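Local coordinates for protein 2-keto-3-deoxygluconate kinase (PDB 2AFB) that probably transfers phosphate from ATP to 2-keto-3-deoxygluconate, as a sugar kinase of the pfkB (ribokinase) family, at residues 231-236 / 249-254; 140-145 / 161-166; 318-323 / 338-343; 176-181 / 290-295. All coordinates share one frame; numbering follows the deposited sequence.

Contact 1. Residues 231-236 / 249-254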
# COMPACT_ATOMS: atom_id res chain seq x y z
N GLU A 231 -32.91 -22.35 28.33
CA GLU A 231 -34.23 -22.19 28.97
C GLU A 231 -34.50 -20.71 29.32
O GLU A 231 -35.62 -20.20 29.16
CB GLU A 231 -34.38 -23.11 30.21
CG GLU A 231 -35.35 -24.33 30.05
N ALA A 232 -33.46 -20.02 29.78
CA ALA A 232 -33.58 -18.61 30.17
C ALA A 232 -33.88 -17.72 28.97
O ALA A 232 -34.78 -16.88 29.04
CB ALA A 232 -32.33 -18.14 30.91
N TYR A 233 -33.14 -17.93 27.88
CA TYR A 233 -33.36 -17.17 26.65
C TYR A 233 -34.73 -17.46 26.06
O TYR A 233 -35.38 -16.55 25.54
CB TYR A 233 -32.24 -17.42 25.61
CG TYR A 233 -31.02 -16.52 25.81
CD1 TYR A 233 -31.00 -15.22 25.31
CD2 TYR A 233 -29.89 -16.96 26.50
CE1 TYR A 233 -29.91 -14.40 25.49
CE2 TYR A 233 -28.80 -16.14 26.69
CZ TYR A 233 -28.82 -14.86 26.18
OH TYR A 233 -27.72 -14.07 26.36
N ALA A 234 -35.18 -18.70 26.16
CA ALA A 234 -36.52 -19.06 25.73
C ALA A 234 -37.57 -18.32 26.54
O ALA A 234 -38.53 -17.81 25.97
CB ALA A 234 -36.74 -20.55 25.83
N LYS A 235 -37.37 -18.25 27.85
CA LYS A 235 -38.27 -17.54 28.78
C LYS A 235 -38.34 -16.02 28.51
O LYS A 235 -39.43 -15.41 28.54
CB LYS A 235 -37.84 -17.84 30.22
CG LYS A 235 -38.69 -17.27 31.36
CD LYS A 235 -38.25 -17.97 32.68
CE LYS A 235 -38.45 -17.10 33.94
NZ LYS A 235 -39.84 -17.09 34.42
N ILE A 236 -37.20 -15.40 28.26
CA ILE A 236 -37.17 -13.97 27.94
C ILE A 236 -38.01 -13.71 26.67
O ILE A 236 -38.76 -12.74 26.59
CB ILE A 236 -35.74 -13.46 27.76
CG2 ILE A 236 -35.70 -12.00 27.44
N VAL A 249 -39.11 -13.37 17.40
CA VAL A 249 -38.04 -12.79 18.16
C VAL A 249 -36.77 -13.49 17.76
O VAL A 249 -36.67 -14.70 17.89
CB VAL A 249 -38.25 -12.94 19.69
CG1 VAL A 249 -37.15 -12.25 20.45
CG2 VAL A 249 -39.62 -12.36 20.11
N GLY A 250 -35.80 -12.71 17.29
CA GLY A 250 -34.45 -13.19 16.96
C GLY A 250 -33.46 -12.55 17.91
O GLY A 250 -33.47 -11.34 18.07
N ILE A 251 -32.63 -13.37 18.55
CA ILE A 251 -31.71 -12.92 19.57
C ILE A 251 -30.34 -13.48 19.32
O ILE A 251 -30.19 -14.69 19.10
CB ILE A 251 -32.15 -13.36 21.01
CG1 ILE A 251 -33.38 -12.60 21.47
CG2 ILE A 251 -31.05 -13.09 22.01
CD1 ILE A 251 -34.04 -13.23 22.68
N THR A 252 -29.35 -12.60 19.38
CA THR A 252 -27.96 -12.95 19.10
C THR A 252 -27.29 -13.31 20.42
O THR A 252 -27.58 -12.76 21.46
CB THR A 252 -27.20 -11.83 18.43
OG1 THR A 252 -27.30 -10.62 19.19
CG2 THR A 252 -27.71 -11.56 17.04
N LEU A 253 -26.35 -14.24 20.35
CA LEU A 253 -25.65 -14.75 21.53
C LEU A 253 -24.10 -14.78 21.29
O LEU A 253 -23.53 -15.76 20.81
CB LEU A 253 -26.21 -16.12 21.86
CG LEU A 253 -27.76 -16.35 21.76
CD1 LEU A 253 -28.14 -17.83 21.56
CD2 LEU A 253 -28.44 -15.85 22.99
N ARG A 254 -23.44 -13.69 21.66
CA ARG A 254 -22.01 -13.52 21.51
C ARG A 254 -21.33 -13.84 22.82
O ARG A 254 -21.73 -13.31 23.85
CB ARG A 254 -21.69 -12.08 21.20
CG ARG A 254 -20.24 -11.84 20.88
CD ARG A 254 -19.96 -10.37 20.56
NE ARG A 254 -20.48 -9.92 19.26
CZ ARG A 254 -20.02 -10.26 18.03
NH1 ARG A 254 -19.03 -11.15 17.86
NH2 ARG A 254 -20.59 -9.70 16.95
O HOH W 1 -27.68 -11.89 24.08
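A CH-pi contact between Leu253 and Tyr233 lays helix 230-244 on strand 248-255, the strand at which the large mixed sheet passes from parallel neighbours to antiparallel ones. The evidence is the position of Leu253 CD2: it lies 3.4 Å from the centroid of the Tyr233 ring, only 17° off the ring normal, and is displaced toward the CE1-CZ side. The approach is tight, 3.2 Å from that methyl to Tyr233 CE1. Leu253 reaches it with CG anti to its carbonyl carbon (chi1 -41°), the two side chains running alongside each other with opposite headings. Ile251, two residues back on the same side of the strand, sends CG2 obliquely to Tyr233 CE1 at 3.9 Å. Beyond the ring, a water bridges to the strand backbone: it donates to Thr252 O at 2.8 Å and lies 3.2 Å from Tyr233 OH. A serine in place of Tyr233 would probably leave the Leu253 methyl without its aromatic face and the water without its phenolic partner. Ile210 packs on Ile251 as well, and Glu207 on Tyr233. Helices 207-214 and 230-244 lie in the connection between parallel strands 202-205 and 248-255, part of one helical layer of the alpha/beta/alpha ribokinase fold.

Contact 2. Residues 140-145 / 161-166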
# COMPACT_ATOMS: atom_id res chain seq x y z
N ARG A 140 -42.78 -5.02 0.98
CA ARG A 140 -43.16 -6.22 1.73
C ARG A 140 -42.61 -6.12 3.15
O ARG A 140 -43.04 -6.86 4.05
CB ARG A 140 -42.60 -7.48 1.08
CG ARG A 140 -42.66 -7.50 -0.44
CD ARG A 140 -43.84 -8.25 -0.98
NE ARG A 140 -43.57 -9.68 -1.20
CZ ARG A 140 -43.59 -10.33 -2.38
NH1 ARG A 140 -43.82 -9.72 -3.55
NH2 ARG A 140 -43.37 -11.64 -2.38
N TRP A 141 -41.67 -5.20 3.36
CA TRP A 141 -40.92 -5.13 4.62
C TRP A 141 -40.29 -3.78 4.85
O TRP A 141 -39.85 -3.16 3.90
CB TRP A 141 -39.80 -6.18 4.65
CG TRP A 141 -39.41 -6.61 6.02
CD1 TRP A 141 -38.63 -5.90 6.90
CD2 TRP A 141 -39.73 -7.85 6.68
NE1 TRP A 141 -38.46 -6.62 8.05
CE2 TRP A 141 -39.09 -7.83 7.93
CE3 TRP A 141 -40.40 -9.00 6.29
CZ2 TRP A 141 -39.17 -8.90 8.82
CZ3 TRP A 141 -40.52 -10.06 7.20
CH2 TRP A 141 -39.91 -10.00 8.45
N PHE A 142 -40.30 -3.37 6.13
CA PHE A 142 -39.65 -2.17 6.65
C PHE A 142 -38.87 -2.48 7.94
O PHE A 142 -39.38 -3.08 8.89
CB PHE A 142 -40.66 -1.08 6.94
CG PHE A 142 -40.05 0.17 7.45
CD1 PHE A 142 -39.27 0.94 6.63
CD2 PHE A 142 -40.20 0.54 8.78
CE1 PHE A 142 -38.69 2.10 7.12
CE2 PHE A 142 -39.59 1.71 9.26
CZ PHE A 142 -38.88 2.48 8.44
N HIS A 143 -37.62 -2.07 7.92
CA HIS A 143 -36.67 -2.30 9.00
C HIS A 143 -36.04 -1.01 9.53
O HIS A 143 -35.63 -0.17 8.74
CB HIS A 143 -35.57 -3.27 8.55
CG HIS A 143 -34.58 -3.54 9.63
ND1 HIS A 143 -34.88 -4.34 10.71
CD2 HIS A 143 -33.34 -3.04 9.85
CE1 HIS A 143 -33.83 -4.36 11.52
NE2 HIS A 143 -32.90 -3.55 11.04
N PHE A 144 -35.97 -0.87 10.87
CA PHE A 144 -35.26 0.25 11.53
C PHE A 144 -34.55 -0.28 12.75
O PHE A 144 -34.81 -1.44 13.15
CB PHE A 144 -36.19 1.45 11.93
CG PHE A 144 -37.19 1.15 13.04
CD1 PHE A 144 -38.33 0.38 12.80
CD2 PHE A 144 -37.00 1.66 14.32
CE1 PHE A 144 -39.24 0.13 13.82
CE2 PHE A 144 -37.87 1.41 15.32
CZ PHE A 144 -39.00 0.63 15.08
N SER A 145 -33.61 0.52 13.29
CA SER A 145 -32.97 0.17 14.55
C SER A 145 -33.02 1.29 15.59
O SER A 145 -33.20 2.47 15.24
CB SER A 145 -31.54 -0.26 14.32
OG SER A 145 -30.67 0.82 14.55
N ASP A 161 -43.69 8.67 11.50
CA ASP A 161 -44.31 8.89 10.17
C ASP A 161 -44.22 7.61 9.36
O ASP A 161 -45.21 7.15 8.81
CB ASP A 161 -43.62 9.99 9.35
CG ASP A 161 -43.90 11.40 9.86
OD1 ASP A 161 -44.90 11.61 10.58
OD2 ASP A 161 -43.10 12.31 9.55
N ALA A 162 -43.01 7.05 9.26
CA ALA A 162 -42.80 5.81 8.48
C ALA A 162 -43.64 4.64 9.00
O ALA A 162 -44.18 3.84 8.24
CB ALA A 162 -41.30 5.40 8.47
N LEU A 163 -43.75 4.55 10.31
CA LEU A 163 -44.38 3.38 10.91
C LEU A 163 -45.91 3.44 10.77
O LEU A 163 -46.59 2.41 10.66
CB LEU A 163 -43.98 3.31 12.38
CG LEU A 163 -42.56 2.89 12.69
CD1 LEU A 163 -42.22 3.15 14.17
CD2 LEU A 163 -42.39 1.43 12.33
N LYS A 164 -46.45 4.64 10.82
CA LYS A 164 -47.87 4.82 10.58
C LYS A 164 -48.23 4.43 9.16
O LYS A 164 -49.22 3.77 8.95
CB LYS A 164 -48.28 6.26 10.84
CG LYS A 164 -48.39 6.59 12.31
CD LYS A 164 -48.96 7.97 12.50
CE LYS A 164 -48.81 8.50 13.93
NZ LYS A 164 -48.72 10.01 13.92
N VAL A 165 -47.45 4.84 8.18
CA VAL A 165 -47.69 4.38 6.80
C VAL A 165 -47.51 2.87 6.61
O VAL A 165 -48.29 2.20 5.94
CB VAL A 165 -46.79 5.11 5.82
CG1 VAL A 165 -46.99 4.56 4.38
CG2 VAL A 165 -47.10 6.61 5.88
N ALA A 166 -46.45 2.33 7.17
CA ALA A 166 -46.24 0.90 7.14
C ALA A 166 -47.49 0.21 7.65
O ALA A 166 -47.96 -0.72 7.06
CB ALA A 166 -45.08 0.54 8.01
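Leu163 reaches from helix 155-169 between two phenylalanines of strand 139-145, crossing each of them at about a right angle. One methyl, CD2, serves both rings: it sits at the edge of Phe142, near the ring plane and 4.2 Å from CE2, and meets Phe144 CE1 at 3.7 Å from an oblique direction. The other methyl, CD1, comes within 4.2 Å of Phe144 CZ. Ala162 adds its CB to the end of the first ring, 3.8 Å from Phe142 CZ. The two rings leave the same side of the strand but are swung differently. Phe142 has CG anti to its backbone N (chi1 -179°), which extends the ring to Ala162, whereas Phe144 tucks CG between backbone N and carbonyl carbon (chi1 68°), turning its ring to the leucine. Strand and helix axes approach to 10.1 Å and run nearly antiparallel, at 156°, as the first half of a beta-alpha-beta crossover requires; strand 172-176 completes the unit, and its Val173 also touches Leu163. Trp141 and His143 point to the other face of the sheet, onto helix 290-304. With no hydrogen bond between the segments, the pairing rests on buried apolar surface, and its specificity comes from the fit of side-chain shapes.

Contact 3. Residues 318-323 / 338-343. With CA (calcium ion), chain G.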
# COMPACT_ATOMS: atom_id res chain seq x y z
N ALA A 318 -24.83 -16.92 8.27
CA ALA A 318 -24.60 -15.65 7.56
C ALA A 318 -23.87 -14.63 8.39
O ALA A 318 -22.97 -13.98 7.91
CB ALA A 318 -25.92 -15.04 7.07
N SER A 319 -24.28 -14.50 9.63
CA SER A 319 -23.72 -13.55 10.53
C SER A 319 -22.37 -14.03 11.08
O SER A 319 -21.49 -13.23 11.25
CB SER A 319 -24.73 -13.18 11.66
OG SER A 319 -25.11 -14.30 12.43
N CYS A 320 -22.19 -15.33 11.25
CA CYS A 320 -20.85 -15.90 11.43
C CYS A 320 -19.89 -15.51 10.31
O CYS A 320 -18.78 -15.03 10.53
CB CYS A 320 -20.92 -17.43 11.54
SG CYS A 320 -19.29 -18.27 11.54
N LEU A 321 -20.32 -15.72 9.08
CA LEU A 321 -19.50 -15.40 7.90
C LEU A 321 -19.17 -13.92 7.80
O LEU A 321 -18.05 -13.56 7.44
CB LEU A 321 -20.14 -15.91 6.61
CG LEU A 321 -20.14 -17.44 6.41
CD1 LEU A 321 -21.12 -17.86 5.34
CD2 LEU A 321 -18.76 -17.96 6.04
N LYS A 322 -20.10 -13.04 8.16
CA LYS A 322 -19.78 -11.61 8.14
C LYS A 322 -18.50 -11.35 8.96
O LYS A 322 -17.69 -10.54 8.57
CB LYS A 322 -20.96 -10.75 8.68
CG LYS A 322 -20.70 -9.24 8.78
CD LYS A 322 -20.10 -8.63 7.51
CE LYS A 322 -19.26 -7.37 7.74
NZ LYS A 322 -17.94 -7.49 8.48
N HIS A 323 -18.31 -12.06 10.07
CA HIS A 323 -17.16 -11.82 10.95
C HIS A 323 -15.83 -11.99 10.17
O HIS A 323 -14.78 -11.54 10.65
CB HIS A 323 -17.11 -12.79 12.12
CG HIS A 323 -18.09 -12.52 13.22
ND1 HIS A 323 -19.43 -12.89 13.15
CD2 HIS A 323 -17.90 -12.02 14.46
CE1 HIS A 323 -20.01 -12.61 14.30
NE2 HIS A 323 -19.12 -12.05 15.10
N GLU A 338 -25.68 -21.33 2.92
CA GLU A 338 -26.27 -22.66 3.08
C GLU A 338 -25.23 -23.73 3.30
O GLU A 338 -25.45 -24.65 4.07
CB GLU A 338 -27.08 -23.06 1.85
CG GLU A 338 -28.41 -22.35 1.75
CD GLU A 338 -29.20 -22.69 0.48
OE1 GLU A 338 -28.60 -23.26 -0.49
OE2 GLU A 338 -30.43 -22.38 0.47
N LYS A 339 -24.10 -23.61 2.61
CA LYS A 339 -22.99 -24.56 2.71
C LYS A 339 -22.46 -24.65 4.16
O LYS A 339 -22.17 -25.73 4.68
CB LYS A 339 -21.86 -24.15 1.75
CG LYS A 339 -20.65 -25.11 1.70
CD LYS A 339 -21.04 -26.50 1.21
CE LYS A 339 -19.90 -27.50 1.37
NZ LYS A 339 -18.71 -27.06 0.59
N LEU A 340 -22.37 -23.50 4.81
CA LEU A 340 -21.93 -23.46 6.20
C LEU A 340 -23.02 -24.05 7.11
O LEU A 340 -22.77 -24.97 7.85
CB LEU A 340 -21.59 -22.03 6.62
CG LEU A 340 -21.14 -21.91 8.07
CD1 LEU A 340 -19.97 -22.81 8.37
CD2 LEU A 340 -20.82 -20.48 8.36
N ALA A 341 -24.23 -23.51 7.01
CA ALA A 341 -25.37 -23.98 7.78
C ALA A 341 -25.53 -25.49 7.66
O ALA A 341 -25.81 -26.14 8.63
CB ALA A 341 -26.67 -23.23 7.36
N SER A 342 -25.26 -26.06 6.50
CA SER A 342 -25.46 -27.47 6.30
C SER A 342 -24.41 -28.38 7.00
O SER A 342 -24.56 -29.58 6.94
CB SER A 342 -25.52 -27.81 4.80
OG SER A 342 -24.23 -28.04 4.24
N GLY A 343 -23.39 -27.82 7.64
CA GLY A 343 -22.49 -28.60 8.54
C GLY A 343 -22.64 -28.31 10.04
O GLY A 343 -23.76 -28.15 10.58
CA CA G . -30.67 -22.99 -1.98
O HOH W 2 -31.10 -25.21 -3.76
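Leu340 and Leu321 meet tip to tip between helices 334-341 and 308-322, and this apolar pair makes most of the contact. A single methyl does the touching: Leu340 CD2 lies 3.7 Å from Leu321 CG and 4.0 Å from each of its two methyls. The same carbon approaches Cys320 SG at 4.2 Å. Leu340 extends to them with CG anti to its backbone N (chi1 180°). Gln108 of the second subunit packs on all three residues, so the cluster lies at a subunit interface.

Hydrogen bonding secures the end of the first segment. His323 ND1 donates to Ser319 O at 2.8 Å, the acceptor 17° out of the ring plane, while His323 NE2 is hydrogen-bonded to Arg254 NH1. That pattern is consistent with a tautomer whose proton sits on ND1.

Metal binding involves Glu338, whose side chain points away from the first helix. It chelates calcium through both oxygens, OE1 at 2.6 Å and OE2 at 2.5 Å from the ion. His8, in what is evidently the polyhistidine tag, is the other protein ligand, and a water stands 2.9 Å from the calcium. Between these two segments the contact is thus purely apolar, without hydrogen bond or salt bridge, and the calcium takes no part in it.

Contact 4. Residues 176-181 / 290-295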
# COMPACT_ATOMS: atom_id res chain seq x y z
N ASP A 176 -34.38 -3.81 15.11
CA ASP A 176 -33.23 -4.23 15.92
C ASP A 176 -33.00 -3.16 17.01
O ASP A 176 -32.67 -2.04 16.70
CB ASP A 176 -31.97 -4.39 15.04
CG ASP A 176 -30.74 -4.94 15.81
OD1 ASP A 176 -30.69 -4.85 17.08
OD2 ASP A 176 -29.81 -5.45 15.12
N LEU A 177 -33.17 -3.53 18.28
CA LEU A 177 -33.17 -2.58 19.35
C LEU A 177 -31.86 -1.80 19.46
O LEU A 177 -31.89 -0.61 19.74
CB LEU A 177 -33.49 -3.25 20.69
CG LEU A 177 -34.85 -3.90 20.89
CD1 LEU A 177 -34.87 -4.48 22.32
CD2 LEU A 177 -35.97 -2.91 20.73
N ASN A 178 -30.73 -2.44 19.21
CA ASN A 178 -29.45 -1.73 19.16
C ASN A 178 -29.26 -0.62 20.21
O ASN A 178 -29.01 0.54 19.85
CB ASN A 178 -29.28 -1.09 17.76
CG ASN A 178 -28.47 -1.94 16.82
OD1 ASN A 178 -27.60 -2.73 17.22
ND2 ASN A 178 -28.74 -1.78 15.54
N TYR A 179 -29.40 -0.96 21.48
CA TYR A 179 -29.17 0.02 22.54
C TYR A 179 -27.70 0.45 22.55
O TYR A 179 -26.81 -0.39 22.57
CB TYR A 179 -29.53 -0.48 23.95
CG TYR A 179 -29.26 0.58 25.02
CD1 TYR A 179 -30.02 1.74 25.08
CD2 TYR A 179 -28.20 0.45 25.93
CE1 TYR A 179 -29.77 2.73 26.04
CE2 TYR A 179 -27.93 1.44 26.87
CZ TYR A 179 -28.71 2.58 26.92
OH TYR A 179 -28.44 3.54 27.88
N ARG A 180 -27.49 1.76 22.54
CA ARG A 180 -26.17 2.38 22.73
C ARG A 180 -26.26 3.43 23.83
O ARG A 180 -26.96 4.43 23.71
CB ARG A 180 -25.74 3.03 21.44
CG ARG A 180 -25.69 2.06 20.25
CD ARG A 180 -24.62 0.98 20.44
NE ARG A 180 -24.38 0.22 19.23
CZ ARG A 180 -25.02 -0.90 18.90
NH1 ARG A 180 -25.95 -1.44 19.68
NH2 ARG A 180 -24.74 -1.48 17.75
N ALA A 181 -25.57 3.15 24.92
CA ALA A 181 -25.47 4.08 26.01
C ALA A 181 -24.82 5.41 25.58
O ALA A 181 -25.13 6.41 26.17
CB ALA A 181 -24.71 3.44 27.13
N ALA A 290 -21.97 -7.67 12.00
CA ALA A 290 -22.36 -9.09 12.17
C ALA A 290 -23.81 -9.22 12.64
O ALA A 290 -24.63 -9.97 12.08
CB ALA A 290 -21.40 -9.78 13.14
N GLY A 291 -24.15 -8.41 13.64
CA GLY A 291 -25.55 -8.28 14.07
C GLY A 291 -26.47 -7.84 12.97
O GLY A 291 -27.64 -8.26 12.91
N ASP A 292 -25.98 -6.97 12.06
CA ASP A 292 -26.86 -6.49 10.98
C ASP A 292 -27.09 -7.55 9.95
O ASP A 292 -28.15 -7.60 9.39
CB ASP A 292 -26.34 -5.19 10.34
CG ASP A 292 -25.94 -4.15 11.40
OD1 ASP A 292 -26.77 -3.91 12.32
OD2 ASP A 292 -24.82 -3.61 11.32
N SER A 293 -26.10 -8.39 9.68
CA SER A 293 -26.27 -9.49 8.80
C SER A 293 -27.21 -10.55 9.41
O SER A 293 -27.97 -11.17 8.68
CB SER A 293 -24.91 -10.08 8.39
OG SER A 293 -24.29 -10.70 9.49
N PHE A 294 -27.15 -10.75 10.72
CA PHE A 294 -28.16 -11.60 11.39
C PHE A 294 -29.56 -11.10 11.04
O PHE A 294 -30.38 -11.85 10.60
CB PHE A 294 -27.97 -11.64 12.91
CG PHE A 294 -29.12 -12.32 13.65
CD1 PHE A 294 -29.37 -13.65 13.48
CD2 PHE A 294 -29.97 -11.58 14.46
CE1 PHE A 294 -30.48 -14.27 14.10
CE2 PHE A 294 -31.06 -12.18 15.11
CZ PHE A 294 -31.30 -13.54 14.93
N ALA A 295 -29.80 -9.82 11.28
CA ALA A 295 -31.07 -9.16 11.01
C ALA A 295 -31.52 -9.29 9.57
O ALA A 295 -32.69 -9.60 9.31
CB ALA A 295 -30.99 -7.68 11.37
O HOH W 3 -28.90 -8.10 15.21
O HOH W 4 -29.65 -3.78 12.60
O HOH W 5 -26.09 -2.95 14.53
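Asp176, at the end of strand 172-176, faces Gly291 and Asp292 at the start of helix 290-304 across a layer of water. Its CB points toward the helix, and CG stands anti to the backbone N (chi1 -175°), which carries the carboxylate toward the helix. The two oxygens then part. OD1 stays with its own loop and accepts a weak hydrogen bond, 3.2 Å long, from Asn178 N. OD2 reaches across and receives two waters. One donates to Asp176 OD2 at 2.8 Å and to Gly291 O at 2.6 Å. The other donates to Asp176 OD2 at 3.0 Å and to Asp292 OD1 at 2.9 Å, and so lies between carboxylate oxygens that are 4.4 Å apart. A third water donates to Asp292 OD1 and accepts from Asn178 ND2 at 3.1 Å. No direct hydrogen bond joins the segments; these bridges do the work. Asp292 OD2 is held by Asn49 ND2 of helix 46-56. On the loop side, Arg180 NH1 bonds almost straight (170°) to Tyr179 O, though from well above the carbonyl plane. The run Gly-Ala-Gly-Asp at the opening of helix 290-304 matches the signature of pfkB kinases, in which the aspartate acts as the base in relatives; this water-bridged site is therefore probably part of the active site.

Contact 2 is fully buried and apolar, whereas contact 1, also on the nine-stranded sheet, is partly buried and adds a water bridge to its aromatic packing. Contact 3, apolar between two helices, is buried too, although it lies beside a second subunit. Contact 4 is the most central, about 5 Å between its centre and that of the chain, yet only partly buried and the most hydrated. Contacts 2 and 4 share the strand 172-176 region, the one within its beta-alpha-beta unit, the other at its end, where Asp176 N meets Phe144 O at 3.1 Å. Helix 290-304 of contact 4 also packs, through Phe294, on Thr252 of contact 1 and, through Ser293, on Ser319 of contact 3. Contacts 2 and 3 do not touch.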